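Local coordinates for periplasmic Ferric iron-binding Protein HitA (Pseudomonas aeruginosa PAO1, PDB 6IVY) that probably binds ferric iron in the periplasm and passes it to an ABC transporter for uptake into the cell, at residues Thr173-Ala178 against Leu191-Tyr196; Gly9-Thr14 against Tyr57-Pro62; Asn108-Asp113 against Glu206-Leu211; Pro1-Leu6 against Gln29-Lys34; Ala53-Thr58 against Gln242-Met247. All coordinates share one frame; numbering follows the deposited sequence.

In the fold
Interactions 1 and 2 meet at the iron(III) ion: Y195 and Y196 from the first, H11 and E59 from the second, plus a shared water and a phosphate. Their centres lie about 14 Å apart; as in other ferric-binding proteins of this family, the iron probably sits between two lobes. Interaction 4, the N-terminal strand pair, reaches interaction 2 through K34, their centres about 16 Å apart. Interaction 5 shares Y57 with interaction 2 and lies about 10 Å, centre to centre, from interaction 4, where T5 N meets D54 OD1 between neighbouring strands 3-8 and 55-57. Interaction 3, about 41 Å from interaction 4 between centres, is about 15 Å from interaction 1, where L211 touches N194.

Interaction 1. Residues Thr173-Ala178 against Leu191-Tyr196. With FE (Fe (III) ion), chain D; PO4 (phosphate ion), chain C.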
# COMPACT_ATOMS: atom_id res chain seq x y z
N THR A 173 -2.25 15.73 3.90
CA THR A 173 -3.00 15.36 2.70
C THR A 173 -2.53 14.03 2.12
O THR A 173 -3.33 13.30 1.53
CB THR A 173 -2.86 16.46 1.64
OG1 THR A 173 -1.47 16.68 1.39
CG2 THR A 173 -3.47 17.74 2.13
N ASN A 174 -1.25 13.71 2.27
CA ASN A 174 -0.71 12.47 1.75
C ASN A 174 0.51 12.11 2.58
O ASN A 174 0.91 12.85 3.49
CB ASN A 174 -0.38 12.58 0.26
CG ASN A 174 0.70 13.62 -0.02
OD1 ASN A 174 1.82 13.52 0.48
ND2 ASN A 174 0.37 14.63 -0.82
N ASN A 175 1.10 10.95 2.29
CA ASN A 175 2.23 10.48 3.09
C ASN A 175 3.49 11.27 2.79
O ASN A 175 4.38 11.36 3.65
CB ASN A 175 2.49 9.01 2.83
CG ASN A 175 1.39 8.11 3.38
OD1 ASN A 175 1.01 8.22 4.55
ND2 ASN A 175 0.89 7.18 2.54
N VAL A 176 3.60 11.84 1.58
CA VAL A 176 4.80 12.59 1.25
C VAL A 176 4.89 13.85 2.10
O VAL A 176 5.95 14.15 2.66
CB VAL A 176 4.83 12.92 -0.26
CG1 VAL A 176 6.12 13.68 -0.60
CG2 VAL A 176 4.74 11.63 -1.08
N THR A 177 3.78 14.58 2.25
CA THR A 177 3.80 15.79 3.06
C THR A 177 3.97 15.48 4.54
O THR A 177 4.63 16.24 5.26
CB THR A 177 2.52 16.60 2.82
OG1 THR A 177 1.38 15.86 3.29
CG2 THR A 177 2.35 16.89 1.33
N ALA A 178 3.37 14.38 5.02
CA ALA A 178 3.63 13.94 6.39
C ALA A 178 5.12 13.65 6.60
O ALA A 178 5.72 14.12 7.58
CB ALA A 178 2.78 12.70 6.73
N LEU A 191 2.54 8.81 11.16
CA LEU A 191 2.24 7.46 10.71
C LEU A 191 2.21 7.45 9.19
O LEU A 191 1.34 8.08 8.59
CB LEU A 191 0.89 7.01 11.27
CG LEU A 191 0.79 6.88 12.79
CD1 LEU A 191 -0.67 6.78 13.22
CD2 LEU A 191 1.60 5.70 13.29
N ILE A 192 3.14 6.72 8.57
CA ILE A 192 3.19 6.63 7.11
C ILE A 192 3.54 5.20 6.71
O ILE A 192 3.56 4.31 7.56
CB ILE A 192 4.20 7.64 6.52
CG1 ILE A 192 5.60 7.39 7.07
CG2 ILE A 192 3.77 9.10 6.81
CD1 ILE A 192 6.71 8.24 6.40
N ASN A 193 3.82 4.96 5.43
CA ASN A 193 4.38 3.68 5.01
C ASN A 193 5.90 3.76 4.97
O ASN A 193 6.48 4.84 4.90
CB ASN A 193 3.83 3.24 3.64
CG ASN A 193 2.33 3.11 3.64
OD1 ASN A 193 1.72 2.73 4.67
ND2 ASN A 193 1.70 3.44 2.51
N ASN A 194 6.54 2.59 4.99
CA ASN A 194 7.99 2.55 5.19
C ASN A 194 8.76 3.18 4.03
O ASN A 194 9.81 3.80 4.23
CB ASN A 194 8.44 1.10 5.36
CG ASN A 194 8.25 0.30 4.10
OD1 ASN A 194 7.13 0.15 3.63
ND2 ASN A 194 9.36 -0.19 3.53
N TYR A 195 8.26 3.02 2.80
CA TYR A 195 9.07 3.33 1.63
C TYR A 195 9.29 4.83 1.45
O TYR A 195 10.24 5.23 0.77
CB TYR A 195 8.45 2.72 0.37
CG TYR A 195 6.99 3.08 0.13
CD1 TYR A 195 6.65 4.23 -0.59
CD2 TYR A 195 5.95 2.28 0.63
CE1 TYR A 195 5.32 4.57 -0.82
CE2 TYR A 195 4.62 2.61 0.40
CZ TYR A 195 4.32 3.77 -0.31
OH TYR A 195 3.02 4.12 -0.52
N TYR A 196 8.45 5.66 2.05
CA TYR A 196 8.53 7.10 1.81
C TYR A 196 9.84 7.68 2.34
O TYR A 196 10.39 8.61 1.76
CB TYR A 196 7.34 7.79 2.46
CG TYR A 196 6.03 7.58 1.73
CD1 TYR A 196 5.74 8.28 0.56
CD2 TYR A 196 5.09 6.68 2.22
CE1 TYR A 196 4.52 8.09 -0.10
CE2 TYR A 196 3.89 6.47 1.57
CZ TYR A 196 3.61 7.18 0.42
OH TYR A 196 2.41 6.99 -0.21
FE FE D . 1.82 5.36 -1.07
P PO4 C . -1.07 4.95 0.52
O1 PO4 C . -1.83 3.82 -0.18
O2 PO4 C . 0.38 4.92 0.14
O3 PO4 C . -1.64 6.27 0.06
O4 PO4 C . -1.18 4.80 2.03
O HOH W 1 1.35 9.33 -0.28
O HOH W 2 0.23 6.72 -1.81
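N175 lays its CB over one face of the Y196 ring, 3.4 Å from the ring centroid, in a close CH-pi contact. With CG anti to the carbonyl carbon (chi1 -69°), the amide reaches past the rim to the phenol oxygen. There ND2 donates to Y196 OH at 3.1 Å in a nearly straight bond (166°), and that oxygen lies in the amide plane. The same ND2 sends a weak second bond to O4 of the phosphate. Y196 OH binds the iron(III) ion at 1.9 Å and also takes a proton from a water, 2.6 Å away, which in turn accepts from N175 N. Metal and two donors thus hold one oxygen, which would probably steady it as a phenolate. Y195 OH is a second ligand, 1.8 Å from the iron, and CE1 of Y195 lies over the face of the Y196 ring opposite N175 CB. Away from the metal, I192 CG2 rests against A178 CB at 3.7 Å and borders N175 OD1. N174 caps helix 175-183, its OD1 accepting from T177 N. Strand 189-193 pairs antiparallel with strand 96-107, where I192 bonds V104 and R103 holds N193 OD1.

Interaction 2. Residues Gly9-Thr14 against Tyr57-Pro62; sequences GQHAAT and YTEESP. With FE (Fe (III) ion), chain D.
Q10 CG lies over one face of the Y57 ring, 3.8 Å from the centroid in a CH-pi contact, and T14 CG2 comes up to the phenol end, 3.7 Å from Y57 OH. Over one face of H11, nearer the ring's edge than its middle, lies E59 OE2, with the carboxylate turned 60° to the ring. E59 CG also packs against Q10 OE1 at 3.6 Å, the amide and carboxylate planes nearly parallel (8°). H11 NE2 binds the iron(III) ion at 2.2 Å, E59 OE1 at 2.1 Å. E59 gets there stretched out from CG on, its OE1 also bonded by R101, while OE2 accepts from the iron-bound water. Behind the ligands, Q10 OE1 accepts from H11 N at 3.0 Å, helping to fix the loop that presents the histidine. A water joins Q10 NE2 to Y57 OH, and E262 takes a further bond from NE2. The contact ties the loop between strand 3-8 and helix 12-26 to the one between strand 55-57 and helix 62-69, with strand 96-107 beside Q10 and Y57.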
# COMPACT_ATOMS: atom_id res chain seq x y z
N GLY A 9 -2.67 2.71 -9.89
CA GLY A 9 -2.80 3.31 -8.58
C GLY A 9 -1.50 3.41 -7.81
O GLY A 9 -1.45 4.13 -6.81
N GLN A 10 -0.48 2.67 -8.22
CA GLN A 10 0.79 2.82 -7.54
C GLN A 10 1.38 4.19 -7.86
O GLN A 10 0.91 4.92 -8.74
CB GLN A 10 1.77 1.72 -7.95
CG GLN A 10 1.95 0.64 -6.89
CD GLN A 10 3.01 0.98 -5.85
OE1 GLN A 10 3.18 2.15 -5.47
NE2 GLN A 10 3.72 -0.03 -5.38
N HIS A 11 2.42 4.53 -7.12
CA HIS A 11 3.08 5.81 -7.33
C HIS A 11 3.58 5.93 -8.76
O HIS A 11 4.00 4.95 -9.37
CB HIS A 11 4.21 5.97 -6.32
CG HIS A 11 3.71 6.17 -4.92
ND1 HIS A 11 3.34 7.41 -4.44
CD2 HIS A 11 3.44 5.29 -3.93
CE1 HIS A 11 2.90 7.29 -3.20
NE2 HIS A 11 2.95 6.01 -2.87
N ALA A 12 3.50 7.15 -9.31
CA ALA A 12 3.66 7.35 -10.75
C ALA A 12 4.98 6.78 -11.26
O ALA A 12 5.01 6.06 -12.27
CB ALA A 12 3.53 8.84 -11.09
N ALA A 13 6.08 7.07 -10.58
CA ALA A 13 7.39 6.60 -11.05
C ALA A 13 7.47 5.09 -11.06
O ALA A 13 8.15 4.50 -11.91
CB ALA A 13 8.50 7.18 -10.17
N THR A 14 6.80 4.44 -10.11
CA THR A 14 6.83 2.98 -10.04
C THR A 14 6.11 2.36 -11.23
O THR A 14 6.64 1.45 -11.87
CB THR A 14 6.22 2.52 -8.72
OG1 THR A 14 6.91 3.18 -7.65
CG2 THR A 14 6.35 1.01 -8.57
N TYR A 57 -3.25 -1.86 -11.33
CA TYR A 57 -2.11 -1.95 -10.41
C TYR A 57 -2.39 -0.97 -9.28
O TYR A 57 -2.56 0.23 -9.52
CB TYR A 57 -0.82 -1.56 -11.14
CG TYR A 57 0.52 -1.71 -10.42
CD1 TYR A 57 0.70 -2.63 -9.38
CD2 TYR A 57 1.62 -0.94 -10.83
CE1 TYR A 57 1.95 -2.77 -8.75
CE2 TYR A 57 2.86 -1.08 -10.23
CZ TYR A 57 3.03 -1.99 -9.20
OH TYR A 57 4.27 -2.08 -8.61
N THR A 58 -2.43 -1.48 -8.04
CA THR A 58 -2.83 -0.67 -6.90
C THR A 58 -1.76 -0.70 -5.81
O THR A 58 -0.94 -1.62 -5.74
CB THR A 58 -4.16 -1.14 -6.29
OG1 THR A 58 -4.04 -2.49 -5.82
CG2 THR A 58 -5.29 -1.06 -7.33
N GLU A 59 -1.78 0.32 -4.96
CA GLU A 59 -0.92 0.33 -3.78
C GLU A 59 -1.41 -0.61 -2.69
O GLU A 59 -0.61 -1.09 -1.89
CB GLU A 59 -0.83 1.75 -3.22
CG GLU A 59 -0.12 2.74 -4.12
CD GLU A 59 0.22 4.01 -3.40
OE1 GLU A 59 1.02 3.95 -2.45
OE2 GLU A 59 -0.32 5.08 -3.78
N GLU A 60 -2.72 -0.88 -2.64
CA GLU A 60 -3.32 -1.60 -1.52
C GLU A 60 -4.36 -2.57 -2.06
O GLU A 60 -4.86 -2.41 -3.18
CB GLU A 60 -3.98 -0.64 -0.53
CG GLU A 60 -3.24 0.67 -0.35
CD GLU A 60 -1.97 0.49 0.49
OE1 GLU A 60 -1.08 1.37 0.45
OE2 GLU A 60 -1.86 -0.54 1.18
N SER A 61 -4.72 -3.57 -1.24
CA SER A 61 -5.57 -4.67 -1.75
C SER A 61 -7.09 -4.46 -1.71
O SER A 61 -7.78 -5.11 -2.52
CB SER A 61 -5.22 -5.97 -1.01
OG SER A 61 -5.23 -5.79 0.40
N PRO A 62 -7.67 -3.66 -0.81
CA PRO A 62 -9.15 -3.52 -0.78
C PRO A 62 -9.78 -3.25 -2.15
O PRO A 62 -10.77 -3.90 -2.51
CB PRO A 62 -9.36 -2.35 0.20
CG PRO A 62 -8.26 -2.60 1.23
CD PRO A 62 -7.06 -3.02 0.38
FE FE D . 1.82 5.36 -1.07
O HOH W 3 3.83 -2.93 -6.23
O HOH W 2 0.23 6.72 -1.81

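Interaction 3. Residues Asn108-Asp113 against Glu206-Leu211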
# COMPACT_ATOMS: atom_id res chain seq x y z
N ASN A 108 11.45 12.38 14.41
CA ASN A 108 12.63 13.22 14.41
C ASN A 108 13.37 13.04 15.73
O ASN A 108 12.89 13.51 16.78
CB ASN A 108 12.26 14.68 14.20
CG ASN A 108 13.44 15.53 13.85
OD1 ASN A 108 14.46 15.49 14.53
ND2 ASN A 108 13.34 16.27 12.76
N PRO A 109 14.52 12.37 15.74
CA PRO A 109 15.21 12.13 17.02
C PRO A 109 15.68 13.40 17.71
O PRO A 109 15.94 13.37 18.93
CB PRO A 109 16.39 11.23 16.62
CG PRO A 109 16.55 11.39 15.18
CD PRO A 109 15.21 11.73 14.61
N LYS A 110 15.80 14.51 16.99
CA LYS A 110 16.09 15.79 17.64
C LYS A 110 14.93 16.27 18.51
O LYS A 110 15.14 17.07 19.42
CB LYS A 110 16.43 16.85 16.59
CG LYS A 110 17.87 16.74 16.10
CD LYS A 110 18.06 17.37 14.73
CE LYS A 110 19.49 17.18 14.24
NZ LYS A 110 19.98 15.79 14.46
N LYS A 111 13.71 15.79 18.24
CA LYS A 111 12.55 16.26 18.98
C LYS A 111 11.92 15.19 19.86
O LYS A 111 11.15 15.54 20.77
CB LYS A 111 11.52 16.84 18.00
CG LYS A 111 12.05 18.14 17.35
CD LYS A 111 10.97 18.97 16.71
CE LYS A 111 11.54 20.12 15.90
NZ LYS A 111 12.45 21.00 16.71
N ILE A 112 12.25 13.92 19.66
CA ILE A 112 11.79 12.87 20.57
C ILE A 112 12.78 11.71 20.51
O ILE A 112 13.16 11.26 19.42
CB ILE A 112 10.34 12.44 20.25
CG1 ILE A 112 9.86 11.35 21.22
CG2 ILE A 112 10.18 12.02 18.80
CD1 ILE A 112 8.36 11.11 21.14
N ASP A 113 13.24 11.25 21.68
CA ASP A 113 14.08 10.06 21.77
C ASP A 113 13.27 8.80 21.47
O ASP A 113 12.06 8.73 21.74
CB ASP A 113 14.70 9.93 23.17
CG ASP A 113 15.59 11.11 23.55
OD1 ASP A 113 16.46 11.51 22.74
OD2 ASP A 113 15.43 11.62 24.67
N GLU A 206 21.04 12.62 2.87
CA GLU A 206 20.97 12.20 4.26
C GLU A 206 19.76 12.85 4.92
O GLU A 206 19.27 13.89 4.47
CB GLU A 206 22.26 12.55 5.04
CG GLU A 206 23.49 11.76 4.61
CD GLU A 206 23.35 10.27 4.84
OE1 GLU A 206 24.17 9.49 4.30
OE2 GLU A 206 22.40 9.87 5.56
N LEU A 207 19.29 12.23 6.00
CA LEU A 207 18.04 12.63 6.64
C LEU A 207 18.22 12.73 8.14
O LEU A 207 18.97 11.95 8.74
CB LEU A 207 16.91 11.63 6.34
CG LEU A 207 16.35 11.48 4.93
CD1 LEU A 207 15.19 10.51 4.97
CD2 LEU A 207 15.90 12.81 4.33
N ASN A 208 17.50 13.68 8.75
CA ASN A 208 17.39 13.78 10.20
C ASN A 208 16.44 12.73 10.77
O ASN A 208 16.69 12.17 11.84
CB ASN A 208 16.89 15.17 10.61
CG ASN A 208 17.91 16.26 10.35
OD1 ASN A 208 19.11 16.06 10.51
ND2 ASN A 208 17.43 17.43 9.94
N SER A 209 15.33 12.48 10.07
CA SER A 209 14.31 11.60 10.61
C SER A 209 14.76 10.15 10.57
O SER A 209 15.68 9.77 9.82
CB SER A 209 13.01 11.77 9.84
OG SER A 209 13.27 12.02 8.48
N ARG A 210 14.10 9.33 11.37
CA ARG A 210 14.34 7.90 11.48
C ARG A 210 13.00 7.19 11.49
O ARG A 210 11.96 7.80 11.74
CB ARG A 210 15.13 7.56 12.75
CG ARG A 210 16.53 8.14 12.77
CD ARG A 210 17.44 7.44 11.74
NE ARG A 210 18.80 7.97 11.77
CZ ARG A 210 19.25 8.94 10.98
NH1 ARG A 210 18.46 9.48 10.05
NH2 ARG A 210 20.50 9.37 11.10
N LEU A 211 13.00 5.88 11.21
CA LEU A 211 11.77 5.10 11.22
C LEU A 211 11.71 4.23 12.46
O LEU A 211 12.69 3.60 12.85
CB LEU A 211 11.65 4.22 9.97
CG LEU A 211 11.40 5.00 8.67
CD1 LEU A 211 11.16 4.03 7.54
CD2 LEU A 211 10.21 5.96 8.81
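P109 of the 108-113 turn packs its ring against N208 and R210 of the segment leading into strand 210-212. The turn opens as an Asx turn: N108 OD1 accepts from K110 N at 3.0 Å, in the carbonyl plane, just as the chain leaves strand 96-107. The P109 ring and the R210 side chain cross at about a right angle, CG to CG 4.0 Å, while P109 CD sits 3.2 Å from N208 O. K110 crosses N208 at a slant, bringing its CE to 3.9 Å from N208 OD1. No hydrogen bond joins the two segments directly; E183 bonds S209 OG and the V182 carbonyl takes N108 ND2, both from helix 175-183. R210 turns back on its own segment, bent at chi2 (-70°). Its NH1 donates to both L207 O and S209 O, each at 2.8 Å, from above the plane of either carbonyl, with L207 O lying in the plane of the guanidinium.

Interaction 4. Residues Pro1-Leu6 against Gln29-Lys34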
# COMPACT_ATOMS: atom_id res chain seq x y z
N PRO A 1 2.23 -3.98 -32.55
CA PRO A 1 1.28 -2.88 -32.64
C PRO A 1 0.19 -2.94 -31.55
O PRO A 1 -0.71 -2.09 -31.55
CB PRO A 1 0.67 -3.06 -34.04
CG PRO A 1 0.74 -4.52 -34.27
CD PRO A 1 2.03 -4.97 -33.63
N VAL A 2 0.26 -3.91 -30.65
CA VAL A 2 -0.70 -3.98 -29.55
C VAL A 2 -0.29 -2.97 -28.48
O VAL A 2 0.89 -2.82 -28.16
CB VAL A 2 -0.79 -5.41 -28.99
CG1 VAL A 2 -1.48 -5.44 -27.62
CG2 VAL A 2 -1.55 -6.31 -29.94
N THR A 3 -1.28 -2.26 -27.94
CA THR A 3 -1.07 -1.30 -26.86
C THR A 3 -1.94 -1.69 -25.67
O THR A 3 -3.17 -1.78 -25.79
CB THR A 3 -1.41 0.12 -27.33
OG1 THR A 3 -0.52 0.49 -28.39
CG2 THR A 3 -1.28 1.11 -26.19
N LEU A 4 -1.31 -1.93 -24.53
CA LEU A 4 -2.04 -2.17 -23.30
C LEU A 4 -2.30 -0.84 -22.61
O LEU A 4 -1.49 0.09 -22.72
CB LEU A 4 -1.26 -3.08 -22.37
CG LEU A 4 -1.00 -4.53 -22.78
CD1 LEU A 4 -0.13 -5.20 -21.75
CD2 LEU A 4 -2.30 -5.31 -22.95
N THR A 5 -3.43 -0.75 -21.91
CA THR A 5 -3.73 0.37 -21.03
C THR A 5 -3.62 -0.11 -19.59
O THR A 5 -4.27 -1.09 -19.21
CB THR A 5 -5.11 0.97 -21.29
OG1 THR A 5 -5.12 1.56 -22.60
CG2 THR A 5 -5.41 2.06 -20.26
N LEU A 6 -2.79 0.57 -18.81
CA LEU A 6 -2.57 0.26 -17.41
C LEU A 6 -3.19 1.37 -16.57
O LEU A 6 -2.80 2.54 -16.70
CB LEU A 6 -1.07 0.14 -17.13
CG LEU A 6 -0.64 0.11 -15.66
CD1 LEU A 6 -1.05 -1.21 -15.02
CD2 LEU A 6 0.87 0.33 -15.54
N GLN A 29 3.62 -1.67 -26.20
CA GLN A 29 3.49 -0.34 -25.60
C GLN A 29 2.44 -0.33 -24.50
O GLN A 29 1.39 -0.97 -24.61
CB GLN A 29 3.12 0.70 -26.66
CG GLN A 29 4.30 1.34 -27.40
CD GLN A 29 3.88 2.57 -28.18
OE1 GLN A 29 4.60 3.57 -28.22
NE2 GLN A 29 2.70 2.51 -28.79
N VAL A 30 2.71 0.43 -23.44
CA VAL A 30 1.82 0.54 -22.29
C VAL A 30 1.43 2.01 -22.13
O VAL A 30 2.29 2.86 -21.84
CB VAL A 30 2.46 -0.00 -21.01
CG1 VAL A 30 1.47 0.04 -19.85
CG2 VAL A 30 2.94 -1.43 -21.22
N LYS A 31 0.16 2.32 -22.36
CA LYS A 31 -0.37 3.62 -21.99
C LYS A 31 -0.79 3.56 -20.53
O LYS A 31 -1.30 2.54 -20.06
CB LYS A 31 -1.56 3.99 -22.88
CG LYS A 31 -1.20 4.20 -24.34
CD LYS A 31 -2.37 4.76 -25.14
CE LYS A 31 -3.61 3.85 -25.05
NZ LYS A 31 -4.56 4.08 -26.19
N ILE A 32 -0.55 4.64 -19.79
CA ILE A 32 -0.79 4.66 -18.34
C ILE A 32 -1.83 5.72 -18.03
O ILE A 32 -1.74 6.85 -18.52
CB ILE A 32 0.51 4.92 -17.55
CG1 ILE A 32 1.53 3.80 -17.80
CG2 ILE A 32 0.23 5.05 -16.04
CD1 ILE A 32 2.87 4.02 -17.13
N ARG A 33 -2.84 5.35 -17.23
CA ARG A 33 -3.69 6.32 -16.56
C ARG A 33 -3.35 6.23 -15.08
O ARG A 33 -3.61 5.20 -14.44
CB ARG A 33 -5.18 6.08 -16.78
CG ARG A 33 -6.04 6.75 -15.67
CD ARG A 33 -7.51 6.77 -15.99
NE ARG A 33 -7.71 7.37 -17.29
CZ ARG A 33 -7.90 8.66 -17.50
NH1 ARG A 33 -7.95 9.52 -16.48
NH2 ARG A 33 -8.04 9.11 -18.75
N LYS A 34 -2.78 7.30 -14.54
CA LYS A 34 -2.44 7.36 -13.12
C LYS A 34 -3.61 7.92 -12.32
O LYS A 34 -4.29 8.85 -12.75
CB LYS A 34 -1.19 8.23 -12.93
CG LYS A 34 -0.94 8.70 -11.53
CD LYS A 34 -0.64 7.54 -10.62
CE LYS A 34 -0.74 7.99 -9.18
NZ LYS A 34 -0.97 6.81 -8.31
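Strands 3-8 and 29-34 are the two parallel strands of a beta-alpha-beta unit whose helix, 12-26, lies between them in sequence. T3 pairs with Q29, L4 with V30, T5 with K31 and L6 with I32, the strand axes 23° apart. Four backbone bonds stitch them. L4 takes part twice, its N donating to Q29 O at 2.9 Å and its O accepting from K31 N at 2.8 Å. L6 does likewise, N to K31 O at 2.8 Å and O from R33 N at 2.9 Å. CA-H...O contacts fill in between, such as that from T5 CA to K31 O. One face of the pair carries T3, T5, Q29 and K31. Here K31, kinked at chi3 (-57°), runs over the threonines: its CG meets T3 CG2 at 3.6 Å and its CE reaches T5 OG1 at 3.7 Å, so the aliphatic part of the lysine does the covering. The other face is apolar. L6 CB touches V30 CG1 at 3.7 Å, and the L6 and I32 side chains run abreast. From helix 12-26, A19 touches V30 and I32, and I16 touches I32, while F243 of helix 237-248 meets L4 and L6. Two adjacent parallel strands joined through a helix that packs on one face of the sheet form a beta-alpha-beta crossover, a unit of the periplasmic binding protein fold.

Interaction 5. Residues Ala53-Thr58 against Gln242-Met247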
# COMPACT_ATOMS: atom_id res chain seq x y z
N ALA A 53 -9.20 -0.18 -19.75
CA ALA A 53 -8.10 -0.71 -18.95
C ALA A 53 -7.88 -2.19 -19.21
O ALA A 53 -8.82 -2.98 -19.16
CB ALA A 53 -8.38 -0.49 -17.46
N ASP A 54 -6.63 -2.57 -19.47
CA ASP A 54 -6.28 -3.98 -19.55
C ASP A 54 -5.75 -4.54 -18.22
O ASP A 54 -6.03 -5.69 -17.87
CB ASP A 54 -5.24 -4.19 -20.65
CG ASP A 54 -5.75 -3.74 -22.01
OD1 ASP A 54 -5.22 -2.74 -22.57
OD2 ASP A 54 -6.71 -4.38 -22.51
N VAL A 55 -4.98 -3.75 -17.47
CA VAL A 55 -4.40 -4.20 -16.20
C VAL A 55 -4.65 -3.11 -15.18
O VAL A 55 -4.62 -1.92 -15.52
CB VAL A 55 -2.89 -4.52 -16.33
CG1 VAL A 55 -2.22 -4.61 -14.96
CG2 VAL A 55 -2.65 -5.81 -17.12
N LEU A 56 -4.90 -3.50 -13.94
CA LEU A 56 -4.99 -2.55 -12.85
C LEU A 56 -3.93 -2.90 -11.83
O LEU A 56 -3.72 -4.08 -11.52
CB LEU A 56 -6.38 -2.57 -12.23
CG LEU A 56 -6.54 -1.90 -10.87
CD1 LEU A 56 -6.38 -0.37 -10.94
CD2 LEU A 56 -7.91 -2.31 -10.33
N TYR A 57 -3.25 -1.86 -11.33
CA TYR A 57 -2.11 -1.95 -10.41
C TYR A 57 -2.39 -0.97 -9.28
O TYR A 57 -2.56 0.23 -9.52
CB TYR A 57 -0.82 -1.56 -11.14
CG TYR A 57 0.52 -1.71 -10.42
CD1 TYR A 57 0.70 -2.63 -9.38
CD2 TYR A 57 1.62 -0.94 -10.83
CE1 TYR A 57 1.95 -2.77 -8.75
CE2 TYR A 57 2.86 -1.08 -10.23
CZ TYR A 57 3.03 -1.99 -9.20
OH TYR A 57 4.27 -2.08 -8.61
N THR A 58 -2.43 -1.48 -8.04
CA THR A 58 -2.83 -0.67 -6.90
C THR A 58 -1.76 -0.70 -5.81
O THR A 58 -0.94 -1.62 -5.74
CB THR A 58 -4.16 -1.14 -6.29
OG1 THR A 58 -4.04 -2.49 -5.82
CG2 THR A 58 -5.29 -1.06 -7.33
N GLN A 242 0.56 -11.55 -19.65
CA GLN A 242 2.02 -11.47 -19.69
C GLN A 242 2.53 -10.30 -18.87
O GLN A 242 3.60 -10.39 -18.25
CB GLN A 242 2.53 -11.30 -21.12
CG GLN A 242 2.55 -12.55 -21.97
CD GLN A 242 3.08 -12.27 -23.36
OE1 GLN A 242 3.36 -11.12 -23.71
NE2 GLN A 242 3.22 -13.31 -24.17
N PHE A 243 1.82 -9.17 -18.90
CA PHE A 243 2.28 -8.00 -18.15
C PHE A 243 2.31 -8.30 -16.65
O PHE A 243 3.31 -8.03 -15.97
CB PHE A 243 1.39 -6.79 -18.46
CG PHE A 243 1.87 -5.52 -17.81
CD1 PHE A 243 2.89 -4.78 -18.37
CD2 PHE A 243 1.30 -5.06 -16.63
CE1 PHE A 243 3.34 -3.60 -17.77
CE2 PHE A 243 1.76 -3.88 -16.04
CZ PHE A 243 2.78 -3.15 -16.61
N VAL A 244 1.23 -8.89 -16.11
CA VAL A 244 1.19 -9.19 -14.68
C VAL A 244 2.26 -10.21 -14.32
O VAL A 244 2.99 -10.06 -13.33
CB VAL A 244 -0.22 -9.67 -14.28
CG1 VAL A 244 -0.25 -10.12 -12.82
CG2 VAL A 244 -1.24 -8.55 -14.51
N ALA A 245 2.38 -11.27 -15.13
CA ALA A 245 3.45 -12.24 -14.93
C ALA A 245 4.82 -11.56 -14.91
O ALA A 245 5.65 -11.86 -14.04
CB ALA A 245 3.38 -13.31 -16.02
N PHE A 246 5.05 -10.62 -15.82
CA PHE A 246 6.34 -9.94 -15.86
C PHE A 246 6.57 -9.12 -14.59
O PHE A 246 7.70 -9.01 -14.12
CB PHE A 246 6.43 -9.03 -17.10
CG PHE A 246 7.73 -8.26 -17.18
CD1 PHE A 246 8.91 -8.91 -17.52
CD2 PHE A 246 7.77 -6.92 -16.86
CE1 PHE A 246 10.11 -8.21 -17.57
CE2 PHE A 246 8.97 -6.22 -16.91
CZ PHE A 246 10.14 -6.88 -17.26
N MET A 247 5.50 -8.58 -14.01
CA MET A 247 5.64 -7.81 -12.78
C MET A 247 6.20 -8.66 -11.64
O MET A 247 6.87 -8.13 -10.73
CB MET A 247 4.27 -7.24 -12.38
CG MET A 247 3.69 -6.06 -13.19
SD MET A 247 2.02 -5.81 -12.50
CE MET A 247 1.63 -4.14 -12.83
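Strand 55-57 runs alongside the 242-247 segment of helix 237-248 at 30° between their directions, the axes 9.8 Å apart at closest, and V55 and V244 have the nearest CA atoms. Across this gap the contact is wholly apolar, every touching residue buried. V55 points at the helix and uses both its methyls. CG1 meets F243 CD2 at 3.9 Å, coming obliquely to the phenyl ring, and CG2 meets V244 CG2 at 4.0 Å. With its CG anti to the backbone N (chi1 -175°), F243 sends its ring out toward the strand. M247, one turn further on, also faces the strand, and its chain is stretched out from CG on, letting the terminal methyl reach Y57, two residues beyond V55 on the same side of the strand. There CE sits over the ring face opposite Q10, 3.8 Å from the centroid and 19° off the normal, displaced toward Y57 CG, its nearest ring atom at 3.6 Å. The sulfur follows behind, SD being 4.8 Å from the centroid, a Met-aromatic contact. M247 CE also comes within 4.4 Å of V55 CG1, joining the two patches. Helix 237-248 thus packs on strand 55-57 with strand 3-8 adjoining, L6 against V55, while helix 12-26 adjoins as well, F22 meeting F243 edge-to-face and I18 touching M247.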